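Local coordinates for protein enoyl-CoA hydratase (Geobacillus kaustophilus, PDB 2PPY) that probably catalyses the reversible hydration of 2-enoyl-CoA thioesters in fatty acid beta-oxidation, at residues A[97-103]-A[212-217]; A[15-20]-A[50-54]; A[7-11]-A[33-39]. One frame throughout, in Å; residues are numbered along the deposited sequence.

Interaction 1: A[97-103]-A[212-217]; sequences IARSPQV and VSNIKL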
ATOM      1  N   ILE A  97      -2.540  18.677  -9.968  1.00 12.79           N
ATOM      2  CA  ILE A  97      -1.335  18.824 -10.779  1.00 15.97           C
ATOM      3  C   ILE A  97      -0.693  17.487 -11.169  1.00 17.30           C
ATOM      4  O   ILE A  97      -0.345  17.273 -12.332  1.00 23.78           O
ATOM      5  CB  ILE A  97      -0.286  19.705 -10.043  1.00 15.63           C
ATOM      6  CG1 ILE A  97      -0.852  21.114  -9.845  1.00 11.78           C
ATOM      7  CG2 ILE A  97       1.007  19.776 -10.849  1.00 16.83           C
ATOM      8  CD1 ILE A  97       0.032  22.031  -9.037  1.00 14.39           C
ATOM      9  N   ALA A  98      -0.539  16.587 -10.205  1.00 13.08           N
ATOM     10  CA  ALA A  98       0.061  15.285 -10.477  1.00 14.95           C
ATOM     11  C   ALA A  98      -0.770  14.475 -11.472  1.00 14.71           C
ATOM     12  O   ALA A  98      -0.250  13.581 -12.132  1.00 14.15           O
ATOM     13  CB  ALA A  98       0.223  14.504  -9.178  1.00 15.00           C
ATOM     14  N   ARG A  99      -2.058  14.790 -11.576  1.00 13.72           N
ATOM     15  CA  ARG A  99      -2.941  14.076 -12.490  1.00 15.51           C
ATOM     16  C   ARG A  99      -3.049  14.745 -13.858  1.00 14.53           C
ATOM     17  O   ARG A  99      -3.618  14.163 -14.783  1.00 17.97           O
ATOM     18  CB  ARG A  99      -4.345  13.956 -11.884  1.00  9.91           C
ATOM     19  CG  ARG A  99      -4.367  13.364 -10.489  1.00 15.92           C
ATOM     20  CD  ARG A  99      -5.787  13.110 -10.002  1.00  9.79           C
ATOM     21  NE  ARG A  99      -5.808  12.803  -8.574  1.00  6.39           N
ATOM     22  CZ  ARG A  99      -6.343  13.590  -7.645  1.00 14.55           C
ATOM     23  NH1 ARG A  99      -6.919  14.739  -7.988  1.00  9.75           N
ATOM     24  NH2 ARG A  99      -6.288  13.236  -6.370  1.00 10.66           N
ATOM     25  N   SER A 100      -2.516  15.961 -13.983  1.00 13.35           N
ATOM     26  CA  SER A 100      -2.578  16.716 -15.239  1.00 14.50           C
ATOM     27  C   SER A 100      -1.557  16.285 -16.298  1.00 18.10           C
ATOM     28  O   SER A 100      -0.444  15.876 -15.975  1.00 16.29           O
ATOM     29  CB  SER A 100      -2.408  18.212 -14.955  1.00 17.67           C
ATOM     30  OG  SER A 100      -3.430  18.686 -14.094  1.00 16.06           O
ATOM     31  N   PRO A 101      -1.923  16.396 -17.585  1.00 20.45           N
ATOM     32  CA  PRO A 101      -1.027  16.011 -18.678  1.00 21.62           C
ATOM     33  C   PRO A 101       0.217  16.884 -18.771  1.00 20.56           C
ATOM     34  O   PRO A 101       1.278  16.410 -19.174  1.00 24.06           O
ATOM     35  CB  PRO A 101      -1.904  16.161 -19.928  1.00 22.53           C
ATOM     36  CG  PRO A 101      -3.301  16.073 -19.410  1.00 23.53           C
ATOM     37  CD  PRO A 101      -3.223  16.837 -18.115  1.00 24.63           C
ATOM     38  N   GLN A 102       0.078  18.160 -18.410  1.00 18.37           N
ATOM     39  CA  GLN A 102       1.191  19.108 -18.479  1.00 20.88           C
ATOM     40  C   GLN A 102       2.196  18.932 -17.360  1.00 24.06           C
ATOM     41  O   GLN A 102       1.844  18.527 -16.252  1.00 17.80           O
ATOM     42  CB  GLN A 102       0.703  20.563 -18.397  1.00 24.05           C
ATOM     43  CG  GLN A 102      -0.187  21.055 -19.517  1.00 24.19           C
ATOM     44  CD  GLN A 102      -1.618  20.600 -19.362  1.00 27.48           C
ATOM     45  OE1 GLN A 102      -2.080  20.325 -18.251  1.00 19.80           O
ATOM     46  NE2 GLN A 102      -2.339  20.539 -20.476  1.00 18.85           N
ATOM     47  N   VAL A 103       3.448  19.267 -17.656  1.00 22.52           N
ATOM     48  CA  VAL A 103       4.507  19.211 -16.667  1.00 18.27           C
ATOM     49  C   VAL A 103       4.459  20.561 -15.954  1.00 21.97           C
ATOM     50  O   VAL A 103       4.550  21.614 -16.592  1.00 19.92           O
ATOM     51  CB  VAL A 103       5.891  19.028 -17.329  1.00 18.94           C
ATOM     52  CG1 VAL A 103       7.001  19.230 -16.305  1.00 14.50           C
ATOM     53  CG2 VAL A 103       5.990  17.641 -17.935  1.00 25.13           C
ATOM     54  N   VAL A 212       6.478  12.925 -23.047  1.00 17.42           N
ATOM     55  CA  VAL A 212       6.803  13.708 -21.863  1.00 15.37           C
ATOM     56  C   VAL A 212       5.645  13.644 -20.879  1.00 19.62           C
ATOM     57  O   VAL A 212       5.833  13.394 -19.689  1.00 19.15           O
ATOM     58  CB  VAL A 212       7.057  15.187 -22.224  1.00 15.23           C
ATOM     59  CG1 VAL A 212       7.038  16.043 -20.964  1.00 17.52           C
ATOM     60  CG2 VAL A 212       8.407  15.325 -22.928  1.00 18.69           C
ATOM     61  N   SER A 213       4.443  13.867 -21.396  1.00 16.31           N
ATOM     62  CA  SER A 213       3.241  13.862 -20.581  1.00 21.57           C
ATOM     63  C   SER A 213       2.975  12.511 -19.912  1.00 22.63           C
ATOM     64  O   SER A 213       2.752  12.444 -18.700  1.00 24.71           O
ATOM     65  CB  SER A 213       2.042  14.278 -21.436  1.00 15.75           C
ATOM     66  OG  SER A 213       0.869  14.338 -20.649  1.00 35.13           O
ATOM     67  N   ASN A 214       3.001  11.437 -20.695  1.00 15.41           N
ATOM     68  CA  ASN A 214       2.763  10.110 -20.144  1.00 16.31           C
ATOM     69  C   ASN A 214       3.853   9.715 -19.142  1.00 17.11           C
ATOM     70  O   ASN A 214       3.590   8.972 -18.202  1.00 16.55           O
ATOM     71  CB  ASN A 214       2.651   9.079 -21.278  1.00 17.27           C
ATOM     72  CG  ASN A 214       1.252   9.017 -21.869  1.00 18.32           C
ATOM     73  OD1 ASN A 214       0.455   9.942 -21.702  1.00 18.09           O
ATOM     74  ND2 ASN A 214       0.947   7.927 -22.571  1.00 18.78           N
ATOM     75  N   ILE A 215       5.070  10.218 -19.335  1.00 22.44           N
ATOM     76  CA  ILE A 215       6.165   9.921 -18.407  1.00 20.05           C
ATOM     77  C   ILE A 215       5.864  10.557 -17.048  1.00 20.57           C
ATOM     78  O   ILE A 215       6.029   9.925 -15.998  1.00 17.03           O
ATOM     79  CB  ILE A 215       7.516  10.487 -18.913  1.00 17.37           C
ATOM     80  CG1 ILE A 215       8.035   9.647 -20.081  1.00 18.45           C
ATOM     81  CG2 ILE A 215       8.535  10.505 -17.778  1.00 15.72           C
ATOM     82  CD1 ILE A 215       9.273  10.230 -20.745  1.00 20.10           C
ATOM     83  N   LYS A 216       5.428  11.815 -17.083  1.00 15.14           N
ATOM     84  CA  LYS A 216       5.091  12.560 -15.877  1.00 15.50           C
ATOM     85  C   LYS A 216       3.964  11.864 -15.124  1.00 10.59           C
ATOM     86  O   LYS A 216       3.987  11.790 -13.903  1.00  9.40           O
ATOM     87  CB  LYS A 216       4.708  14.006 -16.238  1.00 16.50           C
ATOM     88  CG  LYS A 216       4.036  14.815 -15.122  1.00 16.19           C
ATOM     89  CD  LYS A 216       2.525  14.578 -15.105  1.00 17.21           C
ATOM     90  CE  LYS A 216       1.854  15.206 -13.893  1.00 14.29           C
ATOM     91  NZ  LYS A 216       1.925  16.692 -13.885  1.00 15.12           N
ATOM     92  N   LEU A 217       2.976  11.353 -15.853  1.00 12.64           N
ATOM     93  CA  LEU A 217       1.867  10.645 -15.225  1.00 13.08           C
ATOM     94  C   LEU A 217       2.353   9.327 -14.622  1.00 17.14           C
ATOM     95  O   LEU A 217       1.972   8.952 -13.513  1.00 15.63           O
ATOM     96  CB  LEU A 217       0.769  10.348 -16.252  1.00 12.07           C
ATOM     97  CG  LEU A 217      -0.030  11.532 -16.804  1.00 14.78           C
ATOM     98  CD1 LEU A 217      -0.978  11.038 -17.884  1.00 11.23           C
ATOM     99  CD2 LEU A 217      -0.799  12.209 -15.673  1.00 11.33           C
TER

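Interaction 2: A[15-20]-A[50-54]; sequences KEDGIA and DPDIK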
ATOM      1  N   LYS A  15      -0.539  32.096 -22.456  1.00 30.16           N
ATOM      2  CA  LYS A  15      -0.373  30.884 -23.251  1.00 27.03           C
ATOM      3  C   LYS A  15       0.363  31.195 -24.540  1.00 32.64           C
ATOM      4  O   LYS A  15       0.009  32.134 -25.255  1.00 30.63           O
ATOM      5  CB  LYS A  15      -1.727  30.260 -23.590  1.00 23.27           C
ATOM      6  CG  LYS A  15      -2.496  29.712 -22.395  1.00 24.25           C
ATOM      7  CD  LYS A  15      -3.761  29.029 -22.874  1.00 29.91           C
ATOM      8  CE  LYS A  15      -4.639  28.571 -21.725  1.00 34.91           C
ATOM      9  NZ  LYS A  15      -5.875  27.915 -22.243  1.00 31.21           N
ATOM     10  N   GLU A  16       1.381  30.398 -24.842  1.00 32.29           N
ATOM     11  CA  GLU A  16       2.159  30.610 -26.048  1.00 37.23           C
ATOM     12  C   GLU A  16       3.023  29.400 -26.375  1.00 34.63           C
ATOM     13  O   GLU A  16       3.725  28.876 -25.516  1.00 36.99           O
ATOM     14  CB  GLU A  16       3.034  31.856 -25.873  1.00 43.33           C
ATOM     15  CG  GLU A  16       3.816  32.275 -27.103  1.00 55.22           C
ATOM     16  CD  GLU A  16       4.498  33.621 -26.918  1.00 65.67           C
ATOM     17  OE1 GLU A  16       5.315  33.758 -25.980  1.00 67.58           O
ATOM     18  OE2 GLU A  16       4.213  34.546 -27.710  1.00 67.65           O
ATOM     19  N   ASP A  17       2.945  28.958 -27.625  1.00 34.56           N
ATOM     20  CA  ASP A  17       3.718  27.822 -28.123  1.00 36.38           C
ATOM     21  C   ASP A  17       3.818  26.605 -27.204  1.00 35.67           C
ATOM     22  O   ASP A  17       4.916  26.116 -26.923  1.00 31.38           O
ATOM     23  CB  ASP A  17       5.123  28.290 -28.510  1.00 42.72           C
ATOM     24  CG  ASP A  17       5.113  29.244 -29.690  1.00 49.21           C
ATOM     25  OD1 ASP A  17       4.648  28.835 -30.777  1.00 50.20           O
ATOM     26  OD2 ASP A  17       5.566  30.400 -29.531  1.00 49.72           O
ATOM     27  N   GLY A  18       2.673  26.110 -26.748  1.00 34.80           N
ATOM     28  CA  GLY A  18       2.666  24.937 -25.891  1.00 34.29           C
ATOM     29  C   GLY A  18       3.068  25.146 -24.442  1.00 29.55           C
ATOM     30  O   GLY A  18       3.225  24.179 -23.697  1.00 32.59           O
ATOM     31  N   ILE A  19       3.239  26.399 -24.036  1.00 26.47           N
ATOM     32  CA  ILE A  19       3.609  26.700 -22.658  1.00 24.09           C
ATOM     33  C   ILE A  19       2.634  27.701 -22.052  1.00 26.39           C
ATOM     34  O   ILE A  19       2.208  28.650 -22.713  1.00 26.34           O
ATOM     35  CB  ILE A  19       5.027  27.301 -22.565  1.00 24.78           C
ATOM     36  CG1 ILE A  19       6.059  26.297 -23.081  1.00 28.21           C
ATOM     37  CG2 ILE A  19       5.336  27.685 -21.125  1.00 18.67           C
ATOM     38  CD1 ILE A  19       7.467  26.852 -23.150  1.00 18.38           C
ATOM     39  N   ALA A  20       2.272  27.475 -20.796  1.00 21.28           N
ATOM     40  CA  ALA A  20       1.372  28.375 -20.093  1.00 19.07           C
ATOM     41  C   ALA A  20       2.103  28.855 -18.857  1.00 21.11           C
ATOM     42  O   ALA A  20       2.755  28.071 -18.170  1.00 25.92           O
ATOM     43  CB  ALA A  20       0.089  27.654 -19.696  1.00 16.17           C
ATOM     44  N   ASP A  50      -7.048  22.322 -22.571  1.00 28.38           N
ATOM     45  CA  ASP A  50      -6.386  22.987 -23.690  1.00 27.61           C
ATOM     46  C   ASP A  50      -5.267  22.078 -24.194  1.00 27.59           C
ATOM     47  O   ASP A  50      -4.151  22.121 -23.685  1.00 31.49           O
ATOM     48  CB  ASP A  50      -5.798  24.324 -23.242  1.00 26.55           C
ATOM     49  CG  ASP A  50      -5.280  25.153 -24.406  1.00 24.01           C
ATOM     50  OD1 ASP A  50      -5.005  24.573 -25.476  1.00 25.15           O
ATOM     51  OD2 ASP A  50      -5.136  26.382 -24.244  1.00 28.26           O
ATOM     52  N   PRO A  51      -5.554  21.258 -25.219  1.00 29.65           N
ATOM     53  CA  PRO A  51      -4.636  20.302 -25.848  1.00 31.75           C
ATOM     54  C   PRO A  51      -3.277  20.854 -26.272  1.00 33.65           C
ATOM     55  O   PRO A  51      -2.293  20.117 -26.331  1.00 34.23           O
ATOM     56  CB  PRO A  51      -5.430  19.801 -27.053  1.00 31.76           C
ATOM     57  CG  PRO A  51      -6.840  19.949 -26.619  1.00 40.16           C
ATOM     58  CD  PRO A  51      -6.829  21.295 -25.955  1.00 35.53           C
ATOM     59  N   ASP A  52      -3.225  22.145 -26.570  1.00 33.68           N
ATOM     60  CA  ASP A  52      -1.984  22.757 -27.023  1.00 32.71           C
ATOM     61  C   ASP A  52      -0.955  23.014 -25.934  1.00 27.11           C
ATOM     62  O   ASP A  52       0.230  23.161 -26.231  1.00 27.57           O
ATOM     63  CB  ASP A  52      -2.286  24.065 -27.761  1.00 37.64           C
ATOM     64  CG  ASP A  52      -3.147  23.854 -28.993  1.00 45.51           C
ATOM     65  OD1 ASP A  52      -2.769  23.030 -29.856  1.00 43.84           O
ATOM     66  OD2 ASP A  52      -4.202  24.516 -29.099  1.00 50.71           O
ATOM     67  N   ILE A  53      -1.392  23.071 -24.680  1.00 23.86           N
ATOM     68  CA  ILE A  53      -0.463  23.328 -23.583  1.00 20.78           C
ATOM     69  C   ILE A  53       0.165  22.033 -23.085  1.00 22.57           C
ATOM     70  O   ILE A  53      -0.533  21.113 -22.665  1.00 21.33           O
ATOM     71  CB  ILE A  53      -1.157  24.028 -22.398  1.00 19.33           C
ATOM     72  CG1 ILE A  53      -1.934  25.253 -22.890  1.00 19.95           C
ATOM     73  CG2 ILE A  53      -0.106  24.464 -21.373  1.00 16.05           C
ATOM     74  CD1 ILE A  53      -1.065  26.318 -23.541  1.00 24.94           C
ATOM     75  N   LYS A  54       1.489  21.967 -23.136  1.00 21.45           N
ATOM     76  CA  LYS A  54       2.204  20.780 -22.702  1.00 21.42           C
ATOM     77  C   LYS A  54       3.035  21.033 -21.441  1.00 24.92           C
ATOM     78  O   LYS A  54       3.424  20.098 -20.744  1.00 24.87           O
ATOM     79  CB  LYS A  54       3.103  20.280 -23.835  1.00 30.85           C
ATOM     80  CG  LYS A  54       2.354  19.630 -25.010  1.00 36.76           C
ATOM     81  CD  LYS A  54       1.543  20.629 -25.814  1.00 34.32           C
ATOM     82  CE  LYS A  54       1.094  20.049 -27.161  1.00 35.15           C
ATOM     83  NZ  LYS A  54       0.104  18.938 -27.056  1.00 23.18           N
TER

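Interaction 3: A[7-11]-A[33-39]; sequences KKQYL and DLEFYKE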
ATOM      1  N   LYS A   7      -6.449  37.484 -17.840  1.00 89.42           N
ATOM      2  CA  LYS A   7      -6.133  37.920 -16.484  1.00 90.00           C
ATOM      3  C   LYS A   7      -7.297  37.985 -15.498  1.00 88.34           C
ATOM      4  O   LYS A   7      -8.462  38.090 -15.882  1.00 87.89           O
ATOM      5  CB  LYS A   7      -5.477  39.302 -16.545  1.00 92.98           C
ATOM      6  CG  LYS A   7      -4.495  39.462 -17.691  1.00 97.46           C
ATOM      7  CD  LYS A   7      -4.237  40.925 -18.004  1.00 99.01           C
ATOM      8  CE  LYS A   7      -3.412  41.071 -19.272  1.00 99.16           C
ATOM      9  NZ  LYS A   7      -3.287  42.493 -19.692  1.00100.42           N
ATOM     10  N   LYS A   8      -6.943  37.923 -14.217  1.00 85.78           N
ATOM     11  CA  LYS A   8      -7.885  38.015 -13.110  1.00 83.29           C
ATOM     12  C   LYS A   8      -7.223  38.959 -12.111  1.00 77.50           C
ATOM     13  O   LYS A   8      -6.303  39.687 -12.481  1.00 79.30           O
ATOM     14  CB  LYS A   8      -8.137  36.642 -12.478  1.00 87.67           C
ATOM     15  CG  LYS A   8      -9.068  35.755 -13.298  1.00 92.30           C
ATOM     16  CD  LYS A   8      -9.484  34.509 -12.531  1.00 97.09           C
ATOM     17  CE  LYS A   8     -10.554  33.730 -13.284  1.00100.12           C
ATOM     18  NZ  LYS A   8     -11.029  32.538 -12.526  1.00 99.49           N
ATOM     19  N   GLN A   9      -7.667  38.958 -10.859  1.00 70.41           N
ATOM     20  CA  GLN A   9      -7.066  39.856  -9.877  1.00 62.62           C
ATOM     21  C   GLN A   9      -5.942  39.241  -9.054  1.00 56.91           C
ATOM     22  O   GLN A   9      -5.039  39.949  -8.610  1.00 60.87           O
ATOM     23  CB  GLN A   9      -8.134  40.423  -8.937  1.00 60.70           C
ATOM     24  CG  GLN A   9      -9.111  39.404  -8.385  1.00 58.89           C
ATOM     25  CD  GLN A   9      -9.986  39.990  -7.291  1.00 63.62           C
ATOM     26  OE1 GLN A   9     -10.217  41.199  -7.248  1.00 63.16           O
ATOM     27  NE2 GLN A   9     -10.484  39.133  -6.406  1.00 59.60           N
ATOM     28  N   TYR A  10      -5.989  37.928  -8.855  1.00 48.42           N
ATOM     29  CA  TYR A  10      -4.968  37.244  -8.067  1.00 40.37           C
ATOM     30  C   TYR A  10      -3.859  36.658  -8.929  1.00 34.42           C
ATOM     31  O   TYR A  10      -2.728  36.487  -8.471  1.00 31.34           O
ATOM     32  CB  TYR A  10      -5.597  36.118  -7.250  1.00 36.84           C
ATOM     33  CG  TYR A  10      -6.543  36.572  -6.167  1.00 36.08           C
ATOM     34  CD1 TYR A  10      -6.065  36.987  -4.927  1.00 41.41           C
ATOM     35  CD2 TYR A  10      -7.919  36.560  -6.371  1.00 37.66           C
ATOM     36  CE1 TYR A  10      -6.938  37.375  -3.912  1.00 43.24           C
ATOM     37  CE2 TYR A  10      -8.798  36.946  -5.365  1.00 39.32           C
ATOM     38  CZ  TYR A  10      -8.303  37.350  -4.140  1.00 39.20           C
ATOM     39  OH  TYR A  10      -9.174  37.719  -3.142  1.00 46.52           O
ATOM     40  N   LEU A  11      -4.182  36.345 -10.178  1.00 32.50           N
ATOM     41  CA  LEU A  11      -3.198  35.749 -11.063  1.00 30.34           C
ATOM     42  C   LEU A  11      -3.540  35.973 -12.527  1.00 29.63           C
ATOM     43  O   LEU A  11      -4.676  36.307 -12.864  1.00 24.43           O
ATOM     44  CB  LEU A  11      -3.099  34.244 -10.761  1.00 31.93           C
ATOM     45  CG  LEU A  11      -3.567  33.131 -11.717  1.00 36.37           C
ATOM     46  CD1 LEU A  11      -3.630  31.832 -10.920  1.00 37.59           C
ATOM     47  CD2 LEU A  11      -4.935  33.407 -12.306  1.00 34.28           C
ATOM     48  N   ASP A  33      -5.751  33.481  -0.106  1.00 20.14           N
ATOM     49  CA  ASP A  33      -7.008  33.199   0.583  1.00 22.33           C
ATOM     50  C   ASP A  33      -7.753  32.151  -0.246  1.00 21.06           C
ATOM     51  O   ASP A  33      -7.179  31.560  -1.158  1.00 22.65           O
ATOM     52  CB  ASP A  33      -7.867  34.462   0.707  1.00 23.28           C
ATOM     53  CG  ASP A  33      -8.103  35.142  -0.628  1.00 26.37           C
ATOM     54  OD1 ASP A  33      -8.034  34.467  -1.677  1.00 28.24           O
ATOM     55  OD2 ASP A  33      -8.373  36.359  -0.628  1.00 33.65           O
ATOM     56  N   LEU A  34      -9.029  31.931   0.054  1.00 19.95           N
ATOM     57  CA  LEU A  34      -9.806  30.939  -0.680  1.00 20.64           C
ATOM     58  C   LEU A  34     -10.013  31.336  -2.133  1.00 22.08           C
ATOM     59  O   LEU A  34      -9.900  30.505  -3.030  1.00 28.63           O
ATOM     60  CB  LEU A  34     -11.169  30.708  -0.009  1.00 18.77           C
ATOM     61  CG  LEU A  34     -12.108  29.720  -0.722  1.00 19.90           C
ATOM     62  CD1 LEU A  34     -11.387  28.396  -0.960  1.00 15.71           C
ATOM     63  CD2 LEU A  34     -13.364  29.501   0.113  1.00 19.60           C
ATOM     64  N   GLU A  35     -10.316  32.609  -2.365  1.00 21.48           N
ATOM     65  CA  GLU A  35     -10.547  33.093  -3.717  1.00 23.77           C
ATOM     66  C   GLU A  35      -9.335  32.854  -4.624  1.00 23.18           C
ATOM     67  O   GLU A  35      -9.492  32.555  -5.809  1.00 22.35           O
ATOM     68  CB  GLU A  35     -10.904  34.583  -3.682  1.00 28.22           C
ATOM     69  CG  GLU A  35     -11.464  35.121  -4.984  1.00 40.66           C
ATOM     70  CD  GLU A  35     -12.701  34.371  -5.450  1.00 53.07           C
ATOM     71  OE1 GLU A  35     -13.656  34.231  -4.652  1.00 53.29           O
ATOM     72  OE2 GLU A  35     -12.715  33.925  -6.618  1.00 56.96           O
ATOM     73  N   PHE A  36      -8.129  32.986  -4.079  1.00 20.83           N
ATOM     74  CA  PHE A  36      -6.940  32.752  -4.889  1.00 23.28           C
ATOM     75  C   PHE A  36      -6.940  31.326  -5.413  1.00 21.47           C
ATOM     76  O   PHE A  36      -6.752  31.093  -6.607  1.00 20.19           O
ATOM     77  CB  PHE A  36      -5.651  32.953  -4.091  1.00 26.25           C
ATOM     78  CG  PHE A  36      -4.450  32.317  -4.746  1.00 26.76           C
ATOM     79  CD1 PHE A  36      -3.958  32.810  -5.952  1.00 25.79           C
ATOM     80  CD2 PHE A  36      -3.852  31.188  -4.191  1.00 28.58           C
ATOM     81  CE1 PHE A  36      -2.894  32.176  -6.607  1.00 24.37           C
ATOM     82  CE2 PHE A  36      -2.788  30.547  -4.839  1.00 22.66           C
ATOM     83  CZ  PHE A  36      -2.308  31.045  -6.047  1.00 18.43           C
ATOM     84  N   TYR A  37      -7.136  30.370  -4.508  1.00 24.64           N
ATOM     85  CA  TYR A  37      -7.144  28.965  -4.892  1.00 17.61           C
ATOM     86  C   TYR A  37      -8.279  28.617  -5.834  1.00 19.40           C
ATOM     87  O   TYR A  37      -8.150  27.708  -6.654  1.00 21.68           O
ATOM     88  CB  TYR A  37      -7.166  28.074  -3.650  1.00 19.70           C
ATOM     89  CG  TYR A  37      -5.796  27.504  -3.344  1.00 20.34           C
ATOM     90  CD1 TYR A  37      -5.250  26.499  -4.145  1.00 21.22           C
ATOM     91  CD2 TYR A  37      -5.021  28.007  -2.298  1.00 21.13           C
ATOM     92  CE1 TYR A  37      -3.964  26.008  -3.915  1.00 26.74           C
ATOM     93  CE2 TYR A  37      -3.731  27.523  -2.059  1.00 28.12           C
ATOM     94  CZ  TYR A  37      -3.211  26.523  -2.872  1.00 25.66           C
ATOM     95  OH  TYR A  37      -1.946  26.030  -2.640  1.00 25.39           O
ATOM     96  N   LYS A  38      -9.388  29.344  -5.733  1.00 16.86           N
ATOM     97  CA  LYS A  38     -10.510  29.096  -6.627  1.00 21.83           C
ATOM     98  C   LYS A  38     -10.072  29.489  -8.037  1.00 19.09           C
ATOM     99  O   LYS A  38     -10.438  28.835  -9.011  1.00 19.71           O
ATOM    100  CB  LYS A  38     -11.737  29.897  -6.177  1.00 20.91           C
ATOM    101  CG  LYS A  38     -12.307  29.397  -4.854  1.00 24.08           C
ATOM    102  CD  LYS A  38     -13.321  30.348  -4.241  1.00 35.02           C
ATOM    103  CE  LYS A  38     -14.562  30.492  -5.095  1.00 42.88           C
ATOM    104  NZ  LYS A  38     -15.552  31.386  -4.431  1.00 54.37           N
ATOM    105  N   GLU A  39      -9.261  30.541  -8.137  1.00 20.92           N
ATOM    106  CA  GLU A  39      -8.762  30.987  -9.433  1.00 19.49           C
ATOM    107  C   GLU A  39      -7.660  30.055  -9.935  1.00 20.25           C
ATOM    108  O   GLU A  39      -7.607  29.731 -11.121  1.00 17.18           O
ATOM    109  CB  GLU A  39      -8.216  32.417  -9.350  1.00 29.49           C
ATOM    110  CG  GLU A  39      -9.230  33.466  -8.902  1.00 40.32           C
ATOM    111  CD  GLU A  39      -8.804  34.879  -9.270  1.00 47.89           C
ATOM    112  OE1 GLU A  39      -7.626  35.223  -9.048  1.00 50.11           O
ATOM    113  OE2 GLU A  39      -9.646  35.648  -9.779  1.00 47.89           O
TER

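Interaction 1: A[97-103]-A[212-217]
A lysine side chain reaching from a helix into a turn can serve two carbonyl oxygens at once, and Lys216 illustrates the principle. Where helix 80-99 runs out, Ile97 O accepts from Lys216 NZ at 2.8 Å. Next, Ala98 O lies 3.2 Å from Lys216 CE, and Arg99 O meets Leu217 CD2 at 3.5 Å, so methylene and methyl groups of Lys216 and Leu217 cover the turn. Arg99 points away, forming a salt bridge with Glu92 of one neighbouring subunit and a hydrogen bond with Asn228 of another. At Pro101 the CA traces come closest, 5.1 Å between Pro101 CA and Ser213 CA, and Ser213 OG donates to Pro101 O at 2.6 Å. Gln102 O takes a second bond from Lys216 NZ, at 3.0 Å. Val103 CG2 lies 3.6 Å from Val212 CG1. The ammonium group also salt-bridges Asp124. Helix 209-222, in the C-terminal helical part of the crotonase fold, is thereby fastened to the core link between helix 80-99 and strand 103-108, with helix 34-48 touching Ile97, Ser100 and Gln102.

Interaction 2: A[15-20]-A[50-54]
The beta hairpin of strands 11-16 and 19-24 turns at Glu16 to Ile19, a type I' turn, and docks on a type I turn, Asp50 to Ile53. The backbone contacts centre on Gly18. The positive phi of Gly18, 76°, favours glycine, and Gly18 CA lies 3.0 Å from Asp52 O in a CA-H...O contact. Gly18 O accepts from Lys54 N at 2.9 Å, nearly straight at 165°. Within the facing turn, Ile53 N bonds to Asp50 O at 3.1 Å. Charge pairing comes from the extended Lys15, whose NZ meets Asp50 OD2 at 2.6 Å in a salt bridge and has a second partner in Asp46. The other carboxylate oxygen, Asp50 OD1, accepts from Asp52 N at 3.2 Å, an Asx turn. Among apolar groups, Ile53 places CG2 3.6 Å from Ala20 CB and CD1 3.9 Å from Lys15 CG. Segment 50-54 links helix to second strand in the beta-alpha-beta unit of strand 19-24, helix 34-48 and strand 55-60, the helix covering Ala20 and Ile53 through Ile47.

Interaction 3: A[7-11]-A[33-39]
How an aromatic residue in a hairpin bend settles on the first turns of a helix depends on side-chain conformation as well as on backbone position, and Tyr10 is a clear case. With chi1 at m and chi2 near -83°, its ring lies against the helix backbone: Phe36 CA and Glu35 C sit over one face, and Tyr10 CE2 comes within 3.3 Å of Glu35 CG. The hydroxyl reaches the beginning of the helix, where Tyr10 OH stands 3.0 Å from Asp33 OD2. Asp33 is the N-cap; its p rotamer turns the carboxylate back over the first turn, so that OD1 accepts from Phe36 N at 2.8 Å. Glu35 has a t, p conformation that carries its carboxylate away from the bend, toward Lys38, with a weak, salt-bridged hydrogen bond of 3.4 Å between Lys38 NZ and Glu35 OE1. Phe36, with chi1 at t, offers its ring edge to Tyr10, Phe36 CD1 lying 3.9 Å from Tyr10 CB, and Leu11 CD1 approaches Phe36 CE1 at 4.4 Å from a chi1 of 111°, between the usual wells. One helical turn beyond Glu35, Glu39 in m, t directs its carboxylate at the bend, and Glu39 OE1 accepts from Tyr10 N at 3.2 Å, although the position of that oxygen is less certain. The poorly ordered side chain of Lys8 passes the same carboxylate, its NZ 4.4 Å from Glu39 OE2, beyond salt-bridge range. The contact thus joins the bend between strands 4-7 and 11-16 to the start of helix 34-48, with Leu24 of strand 19-24 and Met119 of helix 115-121 packed against Phe36.

How the interactions relate
The three contacts show how one sheet and its flanking helices are tied together at several points. Interactions 1 and 2 are neighbours, with centres 13 Å apart: Gln102 NE2 lies 2.9 Å from Ile53 O and Val103 N 3.2 Å from Lys54 O, both probable hydrogen bonds, where strands 55-60 and 103-108 begin side by side. Both also touch the same neighbouring subunit. Interaction 3 stands apart, its centre 21 Å from that of interaction 2 and 23 Å from that of interaction 1, yet its segments alternate along the chain with those of interaction 2. Strand 11-16 runs from one contact to the other, and helix 34-48 starts at interaction 3 and leads to the loop 50-54 of interaction 2.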